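Local coordinates for PTS EIIA type-4 domain-containing protein (Streptococcus agalactiae NEM316, PDB 4TKZ) that probably acts as the EIIA component of a sugar-transporting phosphotransferase system, a family to which kinase activity is generally assigned, at residues A[3-8]-A[56-61]; A[11-16]-A[32-37]; A[84-89]-A[107-112]. One frame throughout, in Å; residues are numbered along the deposited sequence.

Contact 1 lies in the core of the domain. It pairs strands 3-9 and 57-62 in the middle of a four-stranded parallel sheet, and all its touching residues are buried. Contacts 2 and 3 are only partly buried and lie on opposite sides of the chain's centre. Contact 2 joins helix 12-24 to strand 30-35, next to strand 3-9. Contact 3 joins strand 84-89, the chain's own outermost strand beside 57-62, to the start of helix 110-122. Their chemistry follows their place. Contact 1 is backbone hydrogen bonds and aliphatic packing, contact 2 an amide-carboxylate network, contact 3 lysine methylenes against valine with one long salt bridge. Both outer contacts also touch the second subunit.

Contact 1: A[3-8]-A[56-61]; sequences KIIIVA and KEILVL
Ile5 has CG1 anti to its own carbonyl carbon (chi1 -55°), and its chi2 of 179° places CD1 against CG2 of Ile58, at 3.7 Å. On Ile58, CG2 is the branch anti to the backbone N. The two side chains meet at a slant, methyl against methyl. They sit on one face of a parallel beta sheet, the central sheet of this alpha/beta EIIA domain. Strands 3-8 and 57-61 are neighbours at its middle, and their short axes differ in direction by 22°.

Five backbone hydrogen bonds join the strands in the staggered pattern of parallel pairing. Lys3 N donates to Glu57 O, Ile5 N to Leu59 O and Val7 N to Leu61 O. In return Leu59 N donates to Lys3 O, and Leu61 N to Ile5 O at 2.7 Å. Four of these carbonyls, those of Lys3, Ile5, Leu59 and Leu61, also receive a CA-H...O contact from the partner strand. The closest is Val60 CA, 3.2 Å from Ile5 O.

Val60 packs on the same face as Ile5 and Ile58. Its CG1 touches CG2 of Val7 at 3.9 Å. Lys3 starts on this face too, but its extended chain leads away to a salt bridge with Glu51.

Ile4, Ile6, Leu59 and Leu61 occupy the other face. Helix 93-102 covers it through Ala99, Val100 and Leu96, and helix 12-24 reaches Ile6 through Pro13, Ile16 and Leu17. Beyond the pair, strand 30-35 bonds to strand 3-9 and strand 84-89 flanks strand 57-62. Across the helix-covered face the side-chain contact is diagonal: CG2 of Ile4 meets CD1 of Leu61, 3.9 Å away.

Contact 2: A[11-16]-A[32-37]; sequences NFPDGI and GINFIA
Asn34 and Asp14 bind each other through two hydrogen bonds. Asp14 N, in the first turn of the helix, donates to Asn34 OD1 at 3.1 Å, in the carbonyl plane and on a lone pair. Asn34 ND2 donates to Asp14 OD1 at 3.0 Å, close to its own amide plane but from above the carboxylate plane. The two flat groups are turned 58° apart. Both ends of the Asn34 amide are therefore used, which should fix its flip.

The tight part is around Pro13. This residue slides past Asn34 in the opposite direction, with CD 3.2 Å from Asn34 OD1. Its CG presses on Ile33 O at 3.3 Å, and its CB is 4.0 Å from Gly32 CA.

The outer part is looser. Asn11 ND2 donates to Asp14 OD2 at 3.2 Å, from above the carboxylate plane and tilted from its own amide plane, a second bond on the Asp14 carboxylate. Asn11 N is hydrogen-bonded to Ser18 OG of the second subunit. Beyond it, exposed Ile36 brings CG2 to 3.9 Å from Asn11 OD1.

The contact belongs to the beta-alpha-beta unit of strand 3-9, helix 12-24 and strand 30-35. Pro13 also rests on Ile6 and Ala8 of strand 3-9, while Ile33 and Phe35 pack on helix 41-52.

Contact 3: A[84-89]-A[107-112]; sequences KIKVLS and EHVDDL
Lys86 NZ is shared between two groups. It makes a long salt bridge to Asp110 OD1, 3.7 Å away, and a hydrogen bond to Ser128 OG of the second subunit. The setting is the parallel sheet of an alpha/beta fold, where strand 84-89, outermost of the chain's own strands on its side, meets the start of helix 110-122. The Lys86 and Asp110 side chains cross at about a right angle, and CE of Lys86 comes as near as 3.1 Å to Asp110 OD1.

The apolar part is carried by Val109. Its CG1 stands between its own backbone N and carbonyl carbon (chi1 66°) and touches CB of Lys84 at 3.9 Å. The same methyl lies 3.8 Å from CG of Lys86, so the lysine stems form the packing surface. Val109 N is held by Glu57 OE1 of the neighbouring strand.

Further on, Leu88 and Ser89 pair antiparallel with a strand of the second subunit, which continues the sheet across the interface. In Lys84 a bent chi2 of -68° places CD 4.1 Å from Asp110 OD2, but Lys84 NZ stays 6.1 Å from that oxygen.

Contact 1: A[3-8]-A[56-61]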
loop_
_atom_site.group_PDB
_atom_site.type_symbol
_atom_site.label_atom_id
_atom_site.label_comp_id
_atom_site.label_asym_id
_atom_site.label_seq_id
_atom_site.Cartn_x
_atom_site.Cartn_y
_atom_site.Cartn_z
ATOM N N LYS A 3 -12.338 14.972 3.064
ATOM C CA LYS A 3 -12.696 13.567 3.245
ATOM C C LYS A 3 -11.741 12.651 2.478
ATOM O O LYS A 3 -11.415 12.911 1.316
ATOM C CB LYS A 3 -14.149 13.311 2.818
ATOM C CG LYS A 3 -14.578 11.864 3.025
ATOM C CD LYS A 3 -16.044 11.641 2.739
ATOM C CE LYS A 3 -16.383 10.164 2.818
ATOM N NZ LYS A 3 -17.857 9.935 2.940
ATOM N N ILE A 4 -11.290 11.583 3.133
ATOM C CA ILE A 4 -10.366 10.623 2.526
ATOM C C ILE A 4 -11.099 9.338 2.184
ATOM O O ILE A 4 -11.696 8.708 3.058
ATOM C CB ILE A 4 -9.193 10.315 3.495
ATOM C CG1 ILE A 4 -8.395 11.584 3.758
ATOM C CG2 ILE A 4 -8.265 9.229 2.931
ATOM C CD1 ILE A 4 -7.341 11.431 4.846
ATOM N N ILE A 5 -11.056 8.950 0.911
ATOM C CA ILE A 5 -11.727 7.736 0.485
ATOM C C ILE A 5 -10.721 6.781 -0.126
ATOM O O ILE A 5 -10.002 7.126 -1.073
ATOM C CB ILE A 5 -12.828 8.050 -0.547
ATOM C CG1 ILE A 5 -13.797 9.079 0.023
ATOM C CG2 ILE A 5 -13.581 6.782 -0.949
ATOM C CD1 ILE A 5 -14.929 9.472 -0.963
ATOM N N ILE A 6 -10.682 5.571 0.415
ATOM C CA ILE A 6 -9.781 4.539 -0.073
ATOM C C ILE A 6 -10.539 3.508 -0.900
ATOM O O ILE A 6 -11.444 2.828 -0.386
ATOM C CB ILE A 6 -9.104 3.817 1.104
ATOM C CG1 ILE A 6 -8.354 4.810 1.996
ATOM C CG2 ILE A 6 -8.129 2.753 0.599
ATOM C CD1 ILE A 6 -7.812 4.179 3.288
ATOM N N VAL A 7 -10.173 3.387 -2.175
ATOM C CA VAL A 7 -10.784 2.393 -3.049
ATOM C C VAL A 7 -9.714 1.459 -3.580
ATOM O O VAL A 7 -8.757 1.906 -4.215
ATOM C CB VAL A 7 -11.501 3.051 -4.250
ATOM C CG1 VAL A 7 -12.452 2.056 -4.887
ATOM C CG2 VAL A 7 -12.230 4.298 -3.802
ATOM N N ALA A 8 -9.858 0.161 -3.323
ATOM C CA ALA A 8 -8.846 -0.793 -3.764
ATOM C C ALA A 8 -9.389 -2.211 -3.889
ATOM O O ALA A 8 -10.440 -2.534 -3.342
ATOM C CB ALA A 8 -7.635 -0.756 -2.810
ATOM N N LYS A 56 -17.174 18.526 -0.318
ATOM C CA LYS A 56 -16.719 19.443 -1.356
ATOM C C LYS A 56 -15.242 19.224 -1.685
ATOM O O LYS A 56 -14.812 19.420 -2.828
ATOM C CB LYS A 56 -16.974 20.881 -0.896
ATOM C CG LYS A 56 -16.383 21.977 -1.766
ATOM C CD LYS A 56 -16.643 23.339 -1.122
ATOM C CE LYS A 56 -15.960 24.476 -1.867
ATOM N NZ LYS A 56 -16.110 25.775 -1.143
ATOM N N GLU A 57 -14.479 18.814 -0.673
ATOM C CA GLU A 57 -13.044 18.574 -0.799
ATOM C C GLU A 57 -12.772 17.111 -0.482
ATOM O O GLU A 57 -12.942 16.681 0.659
ATOM C CB GLU A 57 -12.283 19.465 0.181
ATOM C CG GLU A 57 -12.610 20.950 0.052
ATOM C CD GLU A 57 -11.954 21.603 -1.150
ATOM O OE1 GLU A 57 -11.080 20.968 -1.780
ATOM O OE2 GLU A 57 -12.307 22.762 -1.462
ATOM N N ILE A 58 -12.358 16.349 -1.491
ATOM C CA ILE A 58 -12.273 14.892 -1.379
ATOM C C ILE A 58 -10.979 14.335 -1.960
ATOM O O ILE A 58 -10.615 14.613 -3.108
ATOM C CB ILE A 58 -13.473 14.206 -2.074
ATOM C CG1 ILE A 58 -14.781 14.615 -1.399
ATOM C CG2 ILE A 58 -13.341 12.689 -2.053
ATOM C CD1 ILE A 58 -15.898 14.903 -2.379
ATOM N N LEU A 59 -10.272 13.547 -1.158
ATOM C CA LEU A 59 -9.075 12.896 -1.651
ATOM C C LEU A 59 -9.353 11.408 -1.769
ATOM O O LEU A 59 -9.663 10.748 -0.778
ATOM C CB LEU A 59 -7.885 13.166 -0.717
ATOM C CG LEU A 59 -6.573 12.474 -1.100
ATOM C CD1 LEU A 59 -6.090 12.881 -2.491
ATOM C CD2 LEU A 59 -5.506 12.756 -0.063
ATOM N N VAL A 60 -9.233 10.884 -2.983
ATOM C CA VAL A 60 -9.457 9.466 -3.223
ATOM C C VAL A 60 -8.140 8.734 -3.444
ATOM O O VAL A 60 -7.396 9.006 -4.405
ATOM C CB VAL A 60 -10.365 9.211 -4.432
ATOM C CG1 VAL A 60 -10.618 7.714 -4.559
ATOM C CG2 VAL A 60 -11.680 9.977 -4.295
ATOM N N LEU A 61 -7.846 7.798 -2.548
ATOM C CA LEU A 61 -6.600 7.058 -2.643
ATOM C C LEU A 61 -6.875 5.670 -3.203
ATOM O O LEU A 61 -7.608 4.887 -2.609
ATOM C CB LEU A 61 -5.951 6.966 -1.257
ATOM C CG LEU A 61 -5.851 8.340 -0.588
ATOM C CD1 LEU A 61 -5.223 8.197 0.804
ATOM C CD2 LEU A 61 -5.025 9.283 -1.468
#

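Contact 2: A[11-16]-A[32-37]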
loop_
_atom_site.group_PDB
_atom_site.type_symbol
_atom_site.label_atom_id
_atom_site.label_comp_id
_atom_site.label_asym_id
_atom_site.label_seq_id
_atom_site.Cartn_x
_atom_site.Cartn_y
_atom_site.Cartn_z
ATOM N N ASN A 11 -9.950 -6.714 0.063
ATOM C CA ASN A 11 -10.113 -6.004 1.321
ATOM C C ASN A 11 -8.856 -5.219 1.721
ATOM O O ASN A 11 -8.627 -4.971 2.894
ATOM C CB ASN A 11 -10.565 -6.968 2.427
ATOM C CG ASN A 11 -11.973 -7.509 2.178
ATOM O OD1 ASN A 11 -12.149 -8.629 1.700
ATOM N ND2 ASN A 11 -12.978 -6.700 2.482
ATOM N N PHE A 12 -8.058 -4.842 0.721
ATOM C CA PHE A 12 -6.957 -3.873 0.868
ATOM C C PHE A 12 -7.421 -2.629 1.641
ATOM O O PHE A 12 -6.735 -2.214 2.565
ATOM C CB PHE A 12 -6.429 -3.520 -0.543
ATOM C CG PHE A 12 -5.203 -2.597 -0.603
ATOM C CD1 PHE A 12 -5.141 -1.384 0.080
ATOM C CD2 PHE A 12 -4.164 -2.912 -1.468
ATOM C CE1 PHE A 12 -4.038 -0.549 -0.041
ATOM C CE2 PHE A 12 -3.049 -2.088 -1.594
ATOM C CZ PHE A 12 -2.989 -0.903 -0.880
ATOM N N PRO A 13 -8.569 -2.016 1.271
ATOM C CA PRO A 13 -8.937 -0.843 2.080
ATOM C C PRO A 13 -9.114 -1.164 3.562
ATOM O O PRO A 13 -8.612 -0.402 4.397
ATOM C CB PRO A 13 -10.274 -0.405 1.468
ATOM C CG PRO A 13 -10.159 -0.820 0.033
ATOM C CD PRO A 13 -9.487 -2.170 0.116
ATOM N N ASP A 14 -9.790 -2.262 3.892
ATOM C CA ASP A 14 -9.953 -2.622 5.300
ATOM C C ASP A 14 -8.614 -2.851 5.967
ATOM O O ASP A 14 -8.421 -2.479 7.121
ATOM C CB ASP A 14 -10.775 -3.899 5.449
ATOM C CG ASP A 14 -12.240 -3.675 5.220
ATOM O OD1 ASP A 14 -12.689 -2.518 5.331
ATOM O OD2 ASP A 14 -12.933 -4.669 4.930
ATOM N N GLY A 15 -7.703 -3.492 5.241
ATOM C CA GLY A 15 -6.407 -3.827 5.797
ATOM C C GLY A 15 -5.554 -2.604 6.069
ATOM O O GLY A 15 -4.941 -2.498 7.135
ATOM N N ILE A 16 -5.492 -1.676 5.120
ATOM C CA ILE A 16 -4.682 -0.472 5.336
ATOM C C ILE A 16 -5.338 0.448 6.372
ATOM O O ILE A 16 -4.647 1.142 7.125
ATOM C CB ILE A 16 -4.335 0.273 4.019
ATOM C CG1 ILE A 16 -3.147 1.218 4.242
ATOM C CG2 ILE A 16 -5.536 1.036 3.468
ATOM C CD1 ILE A 16 -2.567 1.758 2.958
ATOM N N GLY A 32 -13.450 3.369 3.537
ATOM C CA GLY A 32 -12.901 2.430 2.580
ATOM C C GLY A 32 -14.007 1.823 1.744
ATOM O O GLY A 32 -15.098 1.536 2.245
ATOM N N ILE A 33 -13.729 1.656 0.457
ATOM C CA ILE A 33 -14.599 0.894 -0.412
ATOM C C ILE A 33 -13.830 -0.334 -0.887
ATOM O O ILE A 33 -12.897 -0.226 -1.689
ATOM C CB ILE A 33 -15.079 1.751 -1.608
ATOM C CG1 ILE A 33 -15.860 2.961 -1.092
ATOM C CG2 ILE A 33 -15.933 0.932 -2.535
ATOM C CD1 ILE A 33 -16.360 3.913 -2.179
ATOM N N ASN A 34 -14.223 -1.499 -0.384
ATOM C CA ASN A 34 -13.564 -2.742 -0.748
ATOM C C ASN A 34 -14.096 -3.315 -2.058
ATOM O O ASN A 34 -15.240 -3.760 -2.122
ATOM C CB ASN A 34 -13.714 -3.773 0.379
ATOM C CG ASN A 34 -13.129 -3.292 1.700
ATOM O OD1 ASN A 34 -11.918 -3.332 1.902
ATOM N ND2 ASN A 34 -13.992 -2.852 2.607
ATOM N N PHE A 35 -13.260 -3.303 -3.092
ATOM C CA PHE A 35 -13.628 -3.847 -4.397
ATOM C C PHE A 35 -13.373 -5.345 -4.395
ATOM O O PHE A 35 -12.326 -5.811 -4.846
ATOM C CB PHE A 35 -12.819 -3.171 -5.505
ATOM C CG PHE A 35 -13.162 -3.642 -6.896
ATOM C CD1 PHE A 35 -14.488 -3.825 -7.280
ATOM C CD2 PHE A 35 -12.160 -3.879 -7.825
ATOM C CE1 PHE A 35 -14.811 -4.246 -8.567
ATOM C CE2 PHE A 35 -12.464 -4.300 -9.118
ATOM C CZ PHE A 35 -13.801 -4.488 -9.492
ATOM N N ILE A 36 -14.347 -6.096 -3.894
ATOM C CA ILE A 36 -14.162 -7.525 -3.670
ATOM C C ILE A 36 -14.681 -8.349 -4.844
ATOM O O ILE A 36 -15.380 -7.836 -5.722
ATOM C CB ILE A 36 -14.865 -7.982 -2.377
ATOM C CG1 ILE A 36 -16.380 -7.813 -2.511
ATOM C CG2 ILE A 36 -14.339 -7.203 -1.166
ATOM C CD1 ILE A 36 -17.160 -8.370 -1.352
ATOM N N ALA A 37 -14.324 -9.629 -4.862
ATOM C CA ALA A 37 -14.797 -10.536 -5.897
ATOM C C ALA A 37 -16.313 -10.557 -5.902
ATOM O O ALA A 37 -16.947 -10.681 -4.853
ATOM C CB ALA A 37 -14.257 -11.933 -5.678
#

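Contact 3: A[84-89]-A[107-112]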
loop_
_atom_site.group_PDB
_atom_site.type_symbol
_atom_site.label_atom_id
_atom_site.label_comp_id
_atom_site.label_asym_id
_atom_site.label_seq_id
_atom_site.Cartn_x
_atom_site.Cartn_y
_atom_site.Cartn_z
ATOM N N LYS A 84 -14.224 19.392 -5.325
ATOM C CA LYS A 84 -12.817 19.196 -5.646
ATOM C C LYS A 84 -12.446 17.763 -5.279
ATOM O O LYS A 84 -12.370 17.417 -4.105
ATOM C CB LYS A 84 -11.951 20.206 -4.895
ATOM C CG LYS A 84 -12.103 21.634 -5.409
ATOM C CD LYS A 84 -11.528 21.779 -6.811
ATOM C CE LYS A 84 -12.056 23.024 -7.517
ATOM N NZ LYS A 84 -13.434 22.823 -8.061
ATOM N N ILE A 85 -12.263 16.922 -6.291
ATOM C CA ILE A 85 -11.949 15.516 -6.061
ATOM C C ILE A 85 -10.597 15.182 -6.673
ATOM O O ILE A 85 -10.432 15.234 -7.890
ATOM C CB ILE A 85 -13.027 14.588 -6.642
ATOM C CG1 ILE A 85 -14.393 14.907 -6.023
ATOM C CG2 ILE A 85 -12.663 13.129 -6.404
ATOM C CD1 ILE A 85 -15.586 14.260 -6.740
ATOM N N LYS A 86 -9.623 14.863 -5.821
ATOM C CA LYS A 86 -8.317 14.423 -6.289
ATOM C C LYS A 86 -8.250 12.901 -6.236
ATOM O O LYS A 86 -8.691 12.284 -5.264
ATOM C CB LYS A 86 -7.209 15.033 -5.416
ATOM C CG LYS A 86 -6.990 16.525 -5.653
ATOM C CD LYS A 86 -6.386 16.771 -7.034
ATOM C CE LYS A 86 -5.800 18.175 -7.150
ATOM N NZ LYS A 86 -5.611 18.616 -8.564
ATOM N N VAL A 87 -7.697 12.299 -7.283
ATOM C CA VAL A 87 -7.603 10.847 -7.375
ATOM C C VAL A 87 -6.152 10.431 -7.549
ATOM O O VAL A 87 -5.520 10.754 -8.565
ATOM C CB VAL A 87 -8.419 10.315 -8.568
ATOM C CG1 VAL A 87 -8.321 8.794 -8.657
ATOM C CG2 VAL A 87 -9.884 10.765 -8.451
ATOM N N LEU A 88 -5.612 9.717 -6.558
ATOM C CA LEU A 88 -4.246 9.210 -6.659
ATOM C C LEU A 88 -4.232 7.689 -6.819
ATOM O O LEU A 88 -5.107 6.998 -6.294
ATOM C CB LEU A 88 -3.417 9.579 -5.413
ATOM C CG LEU A 88 -3.419 11.022 -4.916
ATOM C CD1 LEU A 88 -2.367 11.204 -3.798
ATOM C CD2 LEU A 88 -3.159 11.982 -6.066
ATOM N N SER A 89 -3.248 7.180 -7.561
ATOM C CA SER A 89 -2.917 5.756 -7.540
ATOM C C SER A 89 -1.630 5.577 -6.728
ATOM O O SER A 89 -1.003 6.566 -6.342
ATOM C CB SER A 89 -2.712 5.215 -8.946
ATOM O OG SER A 89 -1.637 5.869 -9.591
ATOM N N GLU A 107 -7.419 24.042 3.719
ATOM C CA GLU A 107 -8.821 24.182 3.354
ATOM C C GLU A 107 -9.141 23.295 2.158
ATOM O O GLU A 107 -10.176 22.622 2.126
ATOM C CB GLU A 107 -9.136 25.632 2.998
ATOM C CG GLU A 107 -9.375 26.544 4.185
ATOM C CD GLU A 107 -10.447 27.570 3.889
ATOM O OE1 GLU A 107 -10.714 28.431 4.755
ATOM O OE2 GLU A 107 -11.027 27.509 2.782
ATOM N N HIS A 108 -8.239 23.295 1.178
ATOM C CA HIS A 108 -8.489 22.635 -0.098
ATOM C C HIS A 108 -7.571 21.451 -0.359
ATOM O O HIS A 108 -6.368 21.532 -0.135
ATOM C CB HIS A 108 -8.346 23.639 -1.242
ATOM C CG HIS A 108 -9.372 24.728 -1.220
ATOM N ND1 HIS A 108 -10.564 24.641 -1.907
ATOM C CD2 HIS A 108 -9.385 25.926 -0.590
ATOM C CE1 HIS A 108 -11.267 25.742 -1.703
ATOM N NE2 HIS A 108 -10.574 26.537 -0.907
ATOM N N VAL A 109 -8.151 20.369 -0.871
ATOM C CA VAL A 109 -7.399 19.164 -1.212
ATOM C C VAL A 109 -6.286 19.440 -2.240
ATOM O O VAL A 109 -5.266 18.751 -2.252
ATOM C CB VAL A 109 -8.341 18.031 -1.700
ATOM C CG1 VAL A 109 -9.002 18.399 -3.028
ATOM C CG2 VAL A 109 -7.586 16.710 -1.815
ATOM N N ASP A 110 -6.475 20.455 -3.087
ATOM C CA ASP A 110 -5.444 20.847 -4.053
ATOM C C ASP A 110 -4.108 21.157 -3.378
ATOM O O ASP A 110 -3.044 20.832 -3.902
ATOM C CB ASP A 110 -5.884 22.074 -4.857
ATOM C CG ASP A 110 -7.010 21.773 -5.821
ATOM O OD1 ASP A 110 -7.358 20.585 -5.986
ATOM O OD2 ASP A 110 -7.544 22.733 -6.424
ATOM N N ASP A 111 -4.170 21.793 -2.215
ATOM C CA ASP A 111 -2.965 22.235 -1.524
ATOM C C ASP A 111 -2.388 21.130 -0.645
ATOM O O ASP A 111 -1.301 21.268 -0.089
ATOM C CB ASP A 111 -3.274 23.496 -0.710
ATOM C CG ASP A 111 -3.859 24.609 -1.566
ATOM O OD1 ASP A 111 -3.394 24.771 -2.714
ATOM O OD2 ASP A 111 -4.788 25.308 -1.102
ATOM N N LEU A 112 -3.121 20.024 -0.538
ATOM C CA LEU A 112 -2.691 18.882 0.264
ATOM C C LEU A 112 -2.027 17.789 -0.579
ATOM O O LEU A 112 -1.128 17.098 -0.101
ATOM C CB LEU A 112 -3.872 18.300 1.056
ATOM C CG LEU A 112 -3.706 16.926 1.704
ATOM C CD1 LEU A 112 -2.743 16.994 2.894
ATOM C CD2 LEU A 112 -5.047 16.331 2.118
#